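Long-range contacts in putative alpha-galactosidase (Bacteroides fragilis, PDB 4NZJ), which probably hydrolyses terminal, non-reducing alpha-D-galactose residues from alpha-D-galactosides, as a member of glycosyl hydrolase family 27: residues G11-I15 against E78-S84; L6-E10 against T128-L134; T27-I33 against T58-V64. One frame throughout, in Å; residues are numbered along the deposited sequence.

Contact 1: G11-I15 against E78-S84; sequences GKPRI and ENALGVS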
ATOM      1  N   GLY A  11      -8.441  20.814 -13.071  1.00 34.35           N
ATOM      2  CA  GLY A  11      -8.613  21.738 -11.962  1.00 34.28           C
ATOM      3  C   GLY A  11      -7.307  22.259 -11.399  1.00 33.92           C
ATOM      4  O   GLY A  11      -6.221  21.977 -11.920  1.00 33.15           O
ATOM      5  N   LYS A  12      -7.427  23.036 -10.328  1.00 35.28           N
ATOM      6  CA  LYS A  12      -6.273  23.584  -9.634  1.00 36.72           C
ATOM      7  C   LYS A  12      -5.505  22.457  -8.950  1.00 32.62           C
ATOM      8  O   LYS A  12      -6.060  21.375  -8.727  1.00 30.37           O
ATOM      9  CB  LYS A  12      -6.706  24.646  -8.616  1.00 42.28           C
ATOM     10  CG  LYS A  12      -7.500  24.125  -7.425  1.00 46.04           C
ATOM     11  CD  LYS A  12      -7.850  25.253  -6.462  1.00 52.21           C
ATOM     12  CE  LYS A  12      -6.668  25.630  -5.577  1.00 54.84           C
ATOM     13  NZ  LYS A  12      -6.838  26.973  -4.956  1.00 60.35           N
ATOM     14  N   PRO A  13      -4.229  22.701  -8.610  1.00 30.62           N
ATOM     15  CA  PRO A  13      -3.438  21.624  -8.018  1.00 28.56           C
ATOM     16  C   PRO A  13      -4.012  21.159  -6.689  1.00 28.25           C
ATOM     17  O   PRO A  13      -4.618  21.948  -5.966  1.00 29.25           O
ATOM     18  CB  PRO A  13      -2.061  22.265  -7.801  1.00 28.68           C
ATOM     19  CG  PRO A  13      -2.042  23.467  -8.672  1.00 29.93           C
ATOM     20  CD  PRO A  13      -3.457  23.950  -8.701  1.00 31.48           C
ATOM     21  N   ARG A  14      -3.842  19.876  -6.398  1.00 26.94           N
ATOM     22  CA  ARG A  14      -4.186  19.312  -5.100  1.00 27.65           C
ATOM     23  C   ARG A  14      -3.051  18.366  -4.737  1.00 26.37           C
ATOM     24  O   ARG A  14      -2.899  17.312  -5.356  1.00 26.34           O
ATOM     25  CB  ARG A  14      -5.539  18.576  -5.157  1.00 29.61           C
ATOM     26  CG  ARG A  14      -6.643  19.412  -5.800  1.00 34.07           C
ATOM     27  CD  ARG A  14      -7.994  18.720  -5.890  1.00 36.69           C
ATOM     28  NE  ARG A  14      -8.075  17.646  -6.885  1.00 37.56           N
ATOM     29  CZ  ARG A  14      -8.089  17.804  -8.212  1.00 38.43           C
ATOM     30  NH1 ARG A  14      -7.978  19.004  -8.775  1.00 40.25           N
ATOM     31  NH2 ARG A  14      -8.192  16.733  -8.993  1.00 39.73           N
ATOM     32  N   ILE A  15      -2.227  18.763  -3.769  1.00 26.48           N
ATOM     33  CA  ILE A  15      -1.139  17.907  -3.298  1.00 24.90           C
ATOM     34  C   ILE A  15      -1.747  16.835  -2.400  1.00 23.86           C
ATOM     35  O   ILE A  15      -2.378  17.145  -1.384  1.00 25.14           O
ATOM     36  CB  ILE A  15      -0.053  18.691  -2.536  1.00 25.99           C
ATOM     37  CG1 ILE A  15       0.624  19.693  -3.477  1.00 27.62           C
ATOM     38  CG2 ILE A  15       0.980  17.740  -1.935  1.00 24.77           C
ATOM     39  CD1 ILE A  15       1.531  20.693  -2.784  1.00 29.40           C
ATOM     40  N   GLU A  78       1.838  24.543  -8.515  1.00 30.45           N
ATOM     41  CA  GLU A  78       1.190  25.629  -9.252  0.50 32.24           C
ATOM     42  C   GLU A  78       0.880  25.210 -10.685  1.00 31.27           C
ATOM     43  O   GLU A  78       1.733  24.633 -11.357  1.00 30.45           O
ATOM     44  CB  GLU A  78       2.111  26.853  -9.325  0.50 35.06           C
ATOM     45  CG  GLU A  78       2.643  27.365  -7.999  0.50 37.29           C
ATOM     46  CD  GLU A  78       3.670  28.470  -8.182  0.50 40.38           C
ATOM     47  OE1 GLU A  78       4.773  28.189  -8.703  0.50 40.60           O
ATOM     48  OE2 GLU A  78       3.375  29.625  -7.808  0.50 43.78           O
ATOM     49  N   ASN A  79      -0.325  25.519 -11.153  1.00 32.07           N
ATOM     50  CA  ASN A  79      -0.662  25.403 -12.570  1.00 32.26           C
ATOM     51  C   ASN A  79      -1.433  26.655 -13.013  1.00 35.10           C
ATOM     52  O   ASN A  79      -1.563  27.613 -12.241  1.00 35.07           O
ATOM     53  CB  ASN A  79      -1.419  24.095 -12.874  1.00 31.07           C
ATOM     54  CG  ASN A  79      -2.808  24.043 -12.259  1.00 31.19           C
ATOM     55  OD1 ASN A  79      -3.372  25.060 -11.862  1.00 32.82           O
ATOM     56  ND2 ASN A  79      -3.374  22.839 -12.191  1.00 30.69           N
ATOM     57  N   ALA A  80      -1.938  26.650 -14.242  1.00 35.44           N
ATOM     58  CA  ALA A  80      -2.666  27.800 -14.790  1.00 38.38           C
ATOM     59  C   ALA A  80      -3.909  28.200 -13.979  1.00 38.36           C
ATOM     60  O   ALA A  80      -4.337  29.355 -14.040  1.00 39.02           O
ATOM     61  CB  ALA A  80      -3.053  27.526 -16.237  1.00 39.56           C
ATOM     62  N   LEU A  81      -4.479  27.257 -13.230  1.00 38.10           N
ATOM     63  CA  LEU A  81      -5.734  27.484 -12.509  1.00 39.34           C
ATOM     64  C   LEU A  81      -5.579  27.807 -11.020  1.00 40.69           C
ATOM     65  O   LEU A  81      -6.550  28.218 -10.386  1.00 44.08           O
ATOM     66  CB  LEU A  81      -6.662  26.277 -12.674  1.00 39.25           C
ATOM     67  CG  LEU A  81      -7.028  25.912 -14.117  1.00 41.20           C
ATOM     68  CD1 LEU A  81      -7.929  24.688 -14.137  1.00 41.42           C
ATOM     69  CD2 LEU A  81      -7.695  27.077 -14.833  1.00 44.31           C
ATOM     70  N   GLY A  82      -4.386  27.632 -10.455  1.00 38.05           N
ATOM     71  CA  GLY A  82      -4.173  27.976  -9.044  1.00 38.55           C
ATOM     72  C   GLY A  82      -2.993  27.292  -8.379  1.00 37.84           C
ATOM     73  O   GLY A  82      -2.086  26.800  -9.056  1.00 35.37           O
ATOM     74  N   VAL A  83      -3.020  27.266  -7.044  1.00 38.99           N
ATOM     75  CA  VAL A  83      -1.930  26.713  -6.242  1.00 39.38           C
ATOM     76  C   VAL A  83      -2.439  25.818  -5.112  1.00 38.56           C
ATOM     77  O   VAL A  83      -3.559  25.988  -4.622  1.00 38.97           O
ATOM     78  CB  VAL A  83      -1.045  27.827  -5.627  1.00 42.26           C
ATOM     79  CG1 VAL A  83      -0.569  28.792  -6.703  1.00 43.91           C
ATOM     80  CG2 VAL A  83      -1.784  28.575  -4.523  1.00 45.46           C
ATOM     81  N   SER A  84      -1.603  24.862  -4.719  1.00 35.97           N
ATOM     82  CA  SER A  84      -1.844  24.022  -3.556  1.00 35.61           C
ATOM     83  C   SER A  84      -0.598  24.117  -2.690  1.00 35.86           C
ATOM     84  O   SER A  84       0.516  23.969  -3.196  1.00 33.44           O
ATOM     85  CB  SER A  84      -2.082  22.568  -3.978  1.00 35.21           C
ATOM     86  OG  SER A  84      -2.223  21.691  -2.863  1.00 34.83           O
TER
HETATM   87  O   HOH W   1      -5.119  28.901  -5.839  1.00 45.66           O
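The ring of Pro-13 lies over the beta hairpin formed by 78-84, with its CD and CG atoms set against the Asn-79 amide and the backbone of Gly-82. The proline's nearest approach is from CD to Gly-82 O, 3.2 Å, and the same carbon stands 3.4 Å from Asn-79 OD1, so the methylene next to the ring nitrogen meets two oxygens. Asn-79 opens the type I turn that runs to Gly-82. Its CG sits between its own backbone N and carbonyl carbon (chi1 67°), which turns the amide toward both the turn and the proline. OD1 accepts from Leu-81 N at 2.8 Å in an Asx turn, the donor standing above the carbonyl plane, while ND2 gives a hydrogen to Gly-11 O at 3.0 Å, in that carbonyl's plane and on a lone pair. ND2 also bonds Gln-38 O, so both ends of the amide are engaged and its rotation is fixed. Beyond the ring, Ser-84 OG is anti to the backbone N (chi1 176°) and accepts a nearly straight bond from Ile-15 N, 3.1 Å long with an angle of 164° at the hydrogen. Ile-15 lays CD1 against Ser-84 O, 3.5 Å away. On the outer side, Leu-81 CD1 packs on Gly-11, and a water accepts from both Lys-12 NZ and Val-83 N, bridging the two segments at the solvent-exposed side. The contact joins strand 14-15, outermost in one sheet of the Ig-like domain, to the hairpin between strands 69-79 and 82-92 of the other sheet. Each direct hydrogen bond pairs a side chain of the hairpin (Asn-79 ND2, Ser-84 OG) with a backbone atom of 11-15, which implies a junction made by local bonds around a buried proline and not by strand-to-strand pairing.

Contact 2: L6-E10 against T128-L134; sequences LKVFE and TNGMRDL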
ATOM      1  N   LEU A   6     -13.813  16.469  -9.435  1.00 52.27           N
ATOM      2  CA  LEU A   6     -12.718  16.779 -10.355  1.00 48.77           C
ATOM      3  C   LEU A   6     -11.863  15.539 -10.601  1.00 45.05           C
ATOM      4  O   LEU A   6     -11.463  14.858  -9.657  1.00 44.16           O
ATOM      5  CB  LEU A   6     -11.832  17.900  -9.799  1.00 49.50           C
ATOM      6  CG  LEU A   6     -12.442  19.302  -9.745  1.00 51.59           C
ATOM      7  CD1 LEU A   6     -11.579  20.218  -8.890  1.00 53.68           C
ATOM      8  CD2 LEU A   6     -12.615  19.873 -11.147  1.00 52.14           C
ATOM      9  N   LYS A   7     -11.600  15.254 -11.872  1.00 43.44           N
ATOM     10  CA  LYS A   7     -10.714  14.161 -12.255  1.00 43.31           C
ATOM     11  C   LYS A   7      -9.261  14.491 -11.912  1.00 38.12           C
ATOM     12  O   LYS A   7      -8.926  15.637 -11.598  1.00 33.87           O
ATOM     13  CB  LYS A   7     -10.856  13.848 -13.747  1.00 50.73           C
ATOM     14  CG  LYS A   7     -12.235  13.327 -14.124  1.00 58.78           C
ATOM     15  CD  LYS A   7     -12.325  12.980 -15.600  1.00 66.63           C
ATOM     16  CE  LYS A   7     -13.698  12.426 -15.951  1.00 73.24           C
ATOM     17  NZ  LYS A   7     -13.779  11.958 -17.363  1.00 76.52           N
ATOM     18  N   VAL A   8      -8.410  13.474 -11.981  1.00 34.48           N
ATOM     19  CA  VAL A   8      -7.032  13.580 -11.503  1.00 30.35           C
ATOM     20  C   VAL A   8      -6.201  14.644 -12.231  1.00 29.18           C
ATOM     21  O   VAL A   8      -5.373  15.299 -11.604  1.00 27.12           O
ATOM     22  CB  VAL A   8      -6.314  12.201 -11.521  1.00 28.63           C
ATOM     23  CG1 VAL A   8      -6.136  11.674 -12.936  1.00 29.27           C
ATOM     24  CG2 VAL A   8      -4.971  12.282 -10.808  1.00 27.33           C
ATOM     25  N   PHE A   9      -6.419  14.827 -13.533  1.00 29.08           N
ATOM     26  CA  PHE A   9      -5.655  15.813 -14.297  1.00 29.79           C
ATOM     27  C   PHE A   9      -6.489  17.015 -14.735  1.00 32.03           C
ATOM     28  O   PHE A   9      -6.281  17.568 -15.813  1.00 31.93           O
ATOM     29  CB  PHE A   9      -4.969  15.153 -15.493  1.00 31.23           C
ATOM     30  CG  PHE A   9      -4.027  14.049 -15.103  1.00 30.50           C
ATOM     31  CD1 PHE A   9      -3.017  14.282 -14.176  1.00 31.31           C
ATOM     32  CD2 PHE A   9      -4.147  12.783 -15.653  1.00 32.11           C
ATOM     33  CE1 PHE A   9      -2.149  13.273 -13.803  1.00 30.02           C
ATOM     34  CE2 PHE A   9      -3.277  11.767 -15.281  1.00 30.40           C
ATOM     35  CZ  PHE A   9      -2.277  12.013 -14.357  1.00 29.04           C
ATOM     36  N   GLU A  10      -7.420  17.430 -13.890  1.00 32.96           N
ATOM     37  CA  GLU A  10      -8.145  18.673 -14.145  1.00 35.76           C
ATOM     38  C   GLU A  10      -8.258  19.511 -12.881  1.00 33.95           C
ATOM     39  O   GLU A  10      -8.174  18.993 -11.769  1.00 32.49           O
ATOM     40  CB  GLU A  10      -9.525  18.394 -14.745  1.00 41.43           C
ATOM     41  CG  GLU A  10     -10.513  17.726 -13.807  1.00 45.35           C
ATOM     42  CD  GLU A  10     -11.931  17.704 -14.360  1.00 50.74           C
ATOM     43  OE1 GLU A  10     -12.372  18.716 -14.949  1.00 58.78           O
ATOM     44  OE2 GLU A  10     -12.614  16.671 -14.193  1.00 52.09           O
ATOM     45  N   THR A 128       0.523   7.964 -16.398  1.00 21.37           N
ATOM     46  CA  THR A 128      -0.527   8.559 -17.219  1.00 22.48           C
ATOM     47  C   THR A 128      -1.950   8.226 -16.769  1.00 22.72           C
ATOM     48  O   THR A 128      -2.887   8.925 -17.167  1.00 25.31           O
ATOM     49  CB  THR A 128      -0.353   8.185 -18.704  1.00 25.24           C
ATOM     50  OG1 THR A 128      -0.400   6.764 -18.855  1.00 26.45           O
ATOM     51  CG2 THR A 128       0.980   8.688 -19.214  1.00 26.94           C
ATOM     52  N   ASN A 129      -2.136   7.192 -15.948  1.00 20.60           N
ATOM     53  CA  ASN A 129      -3.493   6.831 -15.516  1.00 21.03           C
ATOM     54  C   ASN A 129      -3.937   7.492 -14.211  1.00 21.79           C
ATOM     55  O   ASN A 129      -5.082   7.331 -13.809  1.00 23.04           O
ATOM     56  CB  ASN A 129      -3.709   5.306 -15.471  1.00 22.38           C
ATOM     57  CG  ASN A 129      -2.971   4.612 -14.338  1.00 21.17           C
ATOM     58  OD1 ASN A 129      -2.452   5.234 -13.411  1.00 19.69           O
ATOM     59  ND2 ASN A 129      -2.929   3.286 -14.413  1.00 22.52           N
ATOM     60  N   GLY A 130      -3.035   8.228 -13.568  1.00 21.02           N
ATOM     61  CA  GLY A 130      -3.349   8.924 -12.330  1.00 20.86           C
ATOM     62  C   GLY A 130      -2.809   8.276 -11.072  1.00 19.60           C
ATOM     63  O   GLY A 130      -2.771   8.924 -10.020  1.00 19.17           O
HETATM   64  N   MSE A 131      -2.383   7.015 -11.150  1.00 19.24           N
HETATM   65  CA  MSE A 131      -1.991   6.285  -9.938  1.00 17.40           C
HETATM   66  C   MSE A 131      -0.809   6.923  -9.243  1.00 17.34           C
HETATM   67  O   MSE A 131      -0.805   7.062  -8.017  1.00 18.12           O
HETATM   68  CB  MSE A 131      -1.742   4.799 -10.227  1.00 17.90           C
HETATM   69  CG  MSE A 131      -3.069   4.098 -10.478  1.00 17.14           C
HETATM   70 SE   MSE A 131      -2.806   2.198 -10.920  0.75 18.52          SE
HETATM   71  CE  MSE A 131      -2.143   1.568  -9.186  1.00 20.25           C
ATOM     72  N   ARG A 132       0.205   7.324  -9.994  1.00 17.56           N
ATOM     73  CA  ARG A 132       1.360   7.973  -9.369  1.00 17.08           C
ATOM     74  C   ARG A 132       0.945   9.236  -8.610  1.00 17.49           C
ATOM     75  O   ARG A 132       1.443   9.505  -7.516  1.00 17.88           O
ATOM     76  CB  ARG A 132       2.451   8.290 -10.388  1.00 18.27           C
ATOM     77  CG  ARG A 132       3.742   8.770  -9.737  1.00 19.09           C
ATOM     78  CD  ARG A 132       4.831   9.131 -10.736  1.00 19.80           C
ATOM     79  NE  ARG A 132       4.472  10.285 -11.550  1.00 20.92           N
ATOM     80  CZ  ARG A 132       5.327  10.975 -12.305  1.00 21.26           C
ATOM     81  NH1 ARG A 132       6.611  10.636 -12.361  1.00 21.80           N
ATOM     82  NH2 ARG A 132       4.895  12.013 -13.007  1.00 22.33           N
ATOM     83  N   ASP A 133      -0.004   9.989  -9.159  1.00 18.06           N
ATOM     84  CA  ASP A 133      -0.441  11.228  -8.508  1.00 19.73           C
ATOM     85  C   ASP A 133      -1.375  11.039  -7.322  1.00 19.72           C
ATOM     86  O   ASP A 133      -1.673  12.004  -6.619  1.00 19.57           O
ATOM     87  CB  ASP A 133      -1.020  12.186  -9.539  1.00 21.35           C
ATOM     88  CG  ASP A 133       0.059  12.783 -10.382  1.00 23.82           C
ATOM     89  OD1 ASP A 133       0.895  13.500  -9.803  1.00 23.95           O
ATOM     90  OD2 ASP A 133       0.113  12.494 -11.595  1.00 25.85           O
ATOM     91  N   LEU A 134      -1.813   9.803  -7.090  1.00 19.40           N
ATOM     92  CA  LEU A 134      -2.572   9.477  -5.886  1.00 19.21           C
ATOM     93  C   LEU A 134      -1.736   8.726  -4.849  1.00 19.46           C
ATOM     94  O   LEU A 134      -2.268   8.308  -3.822  1.00 20.27           O
ATOM     95  CB  LEU A 134      -3.855   8.699  -6.232  1.00 19.15           C
ATOM     96  CG  LEU A 134      -5.111   9.549  -6.461  1.00 19.82           C
ATOM     97  CD1 LEU A 134      -5.523  10.314  -5.209  1.00 20.32           C
ATOM     98  CD2 LEU A 134      -4.911  10.498  -7.628  1.00 19.97           C
TER
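Val-8 and Phe-9 press against 128-134, the end of helix 116-128 and the loop after it, Val-8 through its methyls and Phe-9 through the far end of its ring. The close part lies around Val-8, whose CG2, anti to the backbone N, comes within 3.6 Å of Leu-134 CD2, the two side chains crossing at a slant. Both Val-8 methyls also stand 4.0 Å from Gly-130 CA. Gly-130 leaves the helix 116-128 with positive phi (104°), and its lack of a side chain allows this approach. The Phe-9 ring meets oxygens at the edge: CE1 lies 3.3 Å from Asp-133 OD2 in the ring plane, with ring and carboxylate at 90°, and CE2 lies 3.4 Å from Thr-128 O. These contacts bring aromatic C-H groups to oxygen, and no hydrogen bond crosses between the segments. The solvent side is at Thr-128, which is exposed, whereas Gly-130, Asp-133 and Leu-134 are buried. Asp-133 OD1 takes bonds from Tyr-32 OH and Thr-35 N and a salt bridge from Arg-39, which hold the carboxylate in place beside the phenyl edge. A type I turn from Lys-7 to Glu-10 presents Val-8 and Phe-9 together. The N-terminal segment leading to strand 14-15 thus rests on the loop between helix 116-128 and strand 138-140, an alpha-beta loop of the catalytic TIM barrel.

Contact 3: T27-I33 against T58-V64; sequences TPFIFYI and TGIISGV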
ATOM      1  N   THR A  27      21.102   7.053   3.230  1.00 22.54           N
ATOM      2  CA  THR A  27      20.615   6.217   2.141  1.00 21.15           C
ATOM      3  C   THR A  27      19.910   7.100   1.119  1.00 20.63           C
ATOM      4  O   THR A  27      19.465   8.203   1.457  1.00 21.05           O
ATOM      5  CB  THR A  27      19.636   5.134   2.625  1.00 20.49           C
ATOM      6  OG1 THR A  27      18.414   5.740   3.060  1.00 20.71           O
ATOM      7  CG2 THR A  27      20.253   4.316   3.756  1.00 20.59           C
ATOM      8  N   PRO A  28      19.827   6.642  -0.139  1.00 19.95           N
ATOM      9  CA  PRO A  28      19.126   7.444  -1.136  1.00 20.30           C
ATOM     10  C   PRO A  28      17.668   7.696  -0.781  1.00 20.16           C
ATOM     11  O   PRO A  28      16.984   6.810  -0.253  1.00 19.96           O
ATOM     12  CB  PRO A  28      19.249   6.605  -2.408  1.00 20.16           C
ATOM     13  CG  PRO A  28      20.516   5.837  -2.212  1.00 21.28           C
ATOM     14  CD  PRO A  28      20.514   5.493  -0.754  1.00 21.03           C
ATOM     15  N   PHE A  29      17.220   8.913  -1.074  1.00 20.55           N
ATOM     16  CA  PHE A  29      15.873   9.372  -0.793  1.00 20.92           C
ATOM     17  C   PHE A  29      15.245   9.779  -2.120  1.00 21.39           C
ATOM     18  O   PHE A  29      15.849  10.533  -2.882  1.00 21.67           O
ATOM     19  CB  PHE A  29      15.941  10.580   0.148  1.00 21.58           C
ATOM     20  CG  PHE A  29      14.602  11.148   0.527  1.00 23.89           C
ATOM     21  CD1 PHE A  29      13.894  11.960  -0.355  1.00 24.08           C
ATOM     22  CD2 PHE A  29      14.070  10.916   1.787  1.00 25.97           C
ATOM     23  CE1 PHE A  29      12.669  12.497  -0.005  1.00 25.96           C
ATOM     24  CE2 PHE A  29      12.846  11.455   2.146  1.00 27.96           C
ATOM     25  CZ  PHE A  29      12.146  12.245   1.246  1.00 27.22           C
ATOM     26  N   ILE A  30      14.050   9.267  -2.403  1.00 22.47           N
ATOM     27  CA  ILE A  30      13.274   9.700  -3.570  1.00 23.66           C
ATOM     28  C   ILE A  30      11.804   9.816  -3.204  1.00 22.19           C
ATOM     29  O   ILE A  30      11.228   8.899  -2.639  1.00 22.85           O
ATOM     30  CB  ILE A  30      13.420   8.731  -4.766  1.00 26.63           C
ATOM     31  CG1 ILE A  30      14.885   8.678  -5.216  1.00 30.67           C
ATOM     32  CG2 ILE A  30      12.529   9.178  -5.923  1.00 29.68           C
ATOM     33  CD1 ILE A  30      15.143   7.880  -6.473  1.00 32.84           C
ATOM     34  N   PHE A  31      11.206  10.963  -3.510  1.00 21.46           N
ATOM     35  CA  PHE A  31       9.779  11.149  -3.297  1.00 20.36           C
ATOM     36  C   PHE A  31       9.182  12.022  -4.384  1.00 20.53           C
ATOM     37  O   PHE A  31       9.517  13.203  -4.501  1.00 21.16           O
ATOM     38  CB  PHE A  31       9.504  11.787  -1.934  1.00 20.00           C
ATOM     39  CG  PHE A  31       8.044  11.935  -1.625  1.00 20.26           C
ATOM     40  CD1 PHE A  31       7.266  10.815  -1.378  1.00 21.15           C
ATOM     41  CD2 PHE A  31       7.443  13.191  -1.582  1.00 21.53           C
ATOM     42  CE1 PHE A  31       5.914  10.942  -1.091  1.00 22.18           C
ATOM     43  CE2 PHE A  31       6.094  13.324  -1.292  1.00 22.34           C
ATOM     44  CZ  PHE A  31       5.330  12.197  -1.046  1.00 22.28           C
ATOM     45  N   TYR A  32       8.302  11.431  -5.184  1.00 20.39           N
ATOM     46  CA  TYR A  32       7.496  12.201  -6.114  1.00 20.07           C
ATOM     47  C   TYR A  32       6.305  12.753  -5.343  1.00 20.06           C
ATOM     48  O   TYR A  32       5.627  12.018  -4.627  1.00 20.20           O
ATOM     49  CB  TYR A  32       7.012  11.339  -7.286  1.00 20.11           C
ATOM     50  CG  TYR A  32       5.989  12.025  -8.161  1.00 19.93           C
ATOM     51  CD1 TYR A  32       6.373  12.977  -9.102  1.00 20.16           C
ATOM     52  CD2 TYR A  32       4.633  11.745  -8.032  1.00 19.55           C
ATOM     53  CE1 TYR A  32       5.438  13.616  -9.903  1.00 22.01           C
ATOM     54  CE2 TYR A  32       3.697  12.374  -8.832  1.00 20.34           C
ATOM     55  CZ  TYR A  32       4.105  13.312  -9.764  1.00 21.41           C
ATOM     56  OH  TYR A  32       3.188  13.960 -10.560  1.00 23.81           O
ATOM     57  N   ILE A  33       6.057  14.047  -5.503  1.00 21.10           N
ATOM     58  CA  ILE A  33       4.961  14.708  -4.804  1.00 21.60           C
ATOM     59  C   ILE A  33       3.657  14.411  -5.549  1.00 20.87           C
ATOM     60  O   ILE A  33       3.424  14.967  -6.619  1.00 21.78           O
ATOM     61  CB  ILE A  33       5.182  16.226  -4.715  1.00 23.02           C
ATOM     62  CG1 ILE A  33       6.504  16.536  -3.996  1.00 23.88           C
ATOM     63  CG2 ILE A  33       4.002  16.889  -4.006  1.00 23.93           C
ATOM     64  CD1 ILE A  33       7.013  17.940  -4.243  1.00 24.60           C
ATOM     65  N   THR A  58       9.625  18.142 -12.521  1.00 26.87           N
ATOM     66  CA  THR A  58       9.170  16.756 -12.405  1.00 26.41           C
ATOM     67  C   THR A  58       8.446  16.436 -11.097  1.00 25.09           C
ATOM     68  O   THR A  58       7.807  15.388 -10.986  1.00 25.10           O
ATOM     69  CB  THR A  58      10.341  15.774 -12.534  1.00 26.70           C
ATOM     70  OG1 THR A  58      11.192  15.898 -11.391  1.00 26.77           O
ATOM     71  CG2 THR A  58      11.136  16.037 -13.810  1.00 28.56           C
ATOM     72  N   GLY A  59       8.567  17.311 -10.104  1.00 24.37           N
ATOM     73  CA  GLY A  59       7.937  17.095  -8.804  1.00 23.41           C
ATOM     74  C   GLY A  59       8.638  16.073  -7.922  1.00 22.45           C
ATOM     75  O   GLY A  59       8.060  15.611  -6.941  1.00 22.07           O
ATOM     76  N   ILE A  60       9.884  15.729  -8.250  1.00 22.16           N
ATOM     77  CA  ILE A  60      10.624  14.718  -7.498  1.00 21.96           C
ATOM     78  C   ILE A  60      11.631  15.348  -6.540  1.00 22.00           C
ATOM     79  O   ILE A  60      12.476  16.145  -6.946  1.00 23.21           O
ATOM     80  CB  ILE A  60      11.356  13.739  -8.433  1.00 22.66           C
ATOM     81  CG1 ILE A  60      10.341  12.998  -9.313  1.00 23.29           C
ATOM     82  CG2 ILE A  60      12.200  12.757  -7.619  1.00 22.89           C
ATOM     83  CD1 ILE A  60      10.961  12.183 -10.428  1.00 25.18           C
ATOM     84  N   ILE A  61      11.515  14.983  -5.267  1.00 21.97           N
ATOM     85  CA  ILE A  61      12.504  15.314  -4.247  1.00 22.31           C
ATOM     86  C   ILE A  61      13.500  14.166  -4.193  1.00 21.80           C
ATOM     87  O   ILE A  61      13.103  13.012  -4.039  1.00 20.48           O
ATOM     88  CB  ILE A  61      11.859  15.447  -2.858  1.00 22.26           C
ATOM     89  CG1 ILE A  61      10.803  16.553  -2.853  1.00 23.31           C
ATOM     90  CG2 ILE A  61      12.923  15.694  -1.793  1.00 22.90           C
ATOM     91  CD1 ILE A  61       9.969  16.593  -1.588  1.00 25.00           C
ATOM     92  N   SER A  62      14.789  14.469  -4.304  1.00 22.06           N
ATOM     93  CA  SER A  62      15.804  13.420  -4.247  1.00 21.74           C
ATOM     94  C   SER A  62      17.070  13.883  -3.554  1.00 21.80           C
ATOM     95  O   SER A  62      17.333  15.080  -3.447  1.00 23.11           O
ATOM     96  CB  SER A  62      16.142  12.925  -5.653  1.00 22.33           C
ATOM     97  OG  SER A  62      16.767  13.935  -6.412  1.00 24.66           O
ATOM     98  N   GLY A  63      17.848  12.915  -3.082  1.00 21.65           N
ATOM     99  CA  GLY A  63      19.131  13.189  -2.444  1.00 21.52           C
ATOM    100  C   GLY A  63      19.429  12.194  -1.342  1.00 21.20           C
ATOM    101  O   GLY A  63      18.977  11.046  -1.394  1.00 20.49           O
ATOM    102  N   VAL A  64      20.200  12.644  -0.354  1.00 22.15           N
ATOM    103  CA  VAL A  64      20.552  11.847   0.813  1.00 22.44           C
ATOM    104  C   VAL A  64      20.565  12.745   2.047  1.00 23.43           C
ATOM    105  O   VAL A  64      21.169  13.812   2.022  1.00 23.77           O
ATOM    106  CB  VAL A  64      21.952  11.210   0.656  1.00 23.67           C
ATOM    107  CG1 VAL A  64      22.350  10.463   1.924  1.00 24.76           C
ATOM    108  CG2 VAL A  64      21.989  10.275  -0.548  1.00 23.97           C
TER
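Phe-29 and Tyr-32 both have CG anti to the backbone N (chi1 -180° and 171°), which extends each ring in the C-terminal direction of its own strand, where it meets 58-64; the rings are on opposite faces of the sheet because the residues are three apart in the strand. On one face the Phe-29 ring lies beside Ile-61, pointing the same way, with CE1 3.7 Å from Ile-61 CG2. Phe-31 brings its ring edge to the same isoleucine. Past the end of the strand, Ile-33 CD1 crosses obliquely to Ile-61 CD1, 4.2 Å. On the other face the edge of the Tyr-32 ring meets Thr-58 O in its plane, 3.2 Å from CE1, and Ile-60 CG1 is also at that edge. Next to it, Ile-30 CG2 and Ile-60 CG2 touch at 4.0 Å. Strands 28-32 and 60-64 run antiparallel, their axes 177° apart, as neighbouring strands of one sheet of the Ig-like beta sandwich. Phe-29 with Gly-63 and Phe-31 with Ile-61 form hydrogen-bonded pairs, each linked by two backbone bonds, and Ile-33 N adds a fifth to Gly-59 O at 2.9 Å. Ile-30 with Ser-62 lies between these two as a non-hydrogen-bonded pair, and Tyr-32 with Ile-60 is another beyond Phe-31. The face carrying Phe-29, Phe-31 and Ile-61 looks into the sandwich, where Leu-88 and Ile-90 of strand 82-92 meet it from the second sheet. The face of Tyr-32 turns to the barrel instead, Arg-132 making a cation-pi contact with the ring. Separately, Lys-180 of the barrel domain bonds the backbone at Ile-30 O.

From the N terminus, the chain passes first through 6-10, whose partner 128-134 comes last, so contact 2 closes the longest loop and encloses the other two. Segment 11-15 follows, and the chain comes back to it at 78-84, making contact 1 a loop nested within it. Contact 3, between 27-33 and 58-64, is nested deeper still, and no loops cross. Contacts 1 and 3 meet where Ile-15 packs on Ile-33, since strands 14-15 and 28-36 are neighbours in one sheet. Arg-14 and Lys-7 link contacts 1 and 2 within the N-terminal part. The tie to the barrel comes from contact 2 itself and from the meeting of Tyr-32 with Asp-133, where contact 3 touches it.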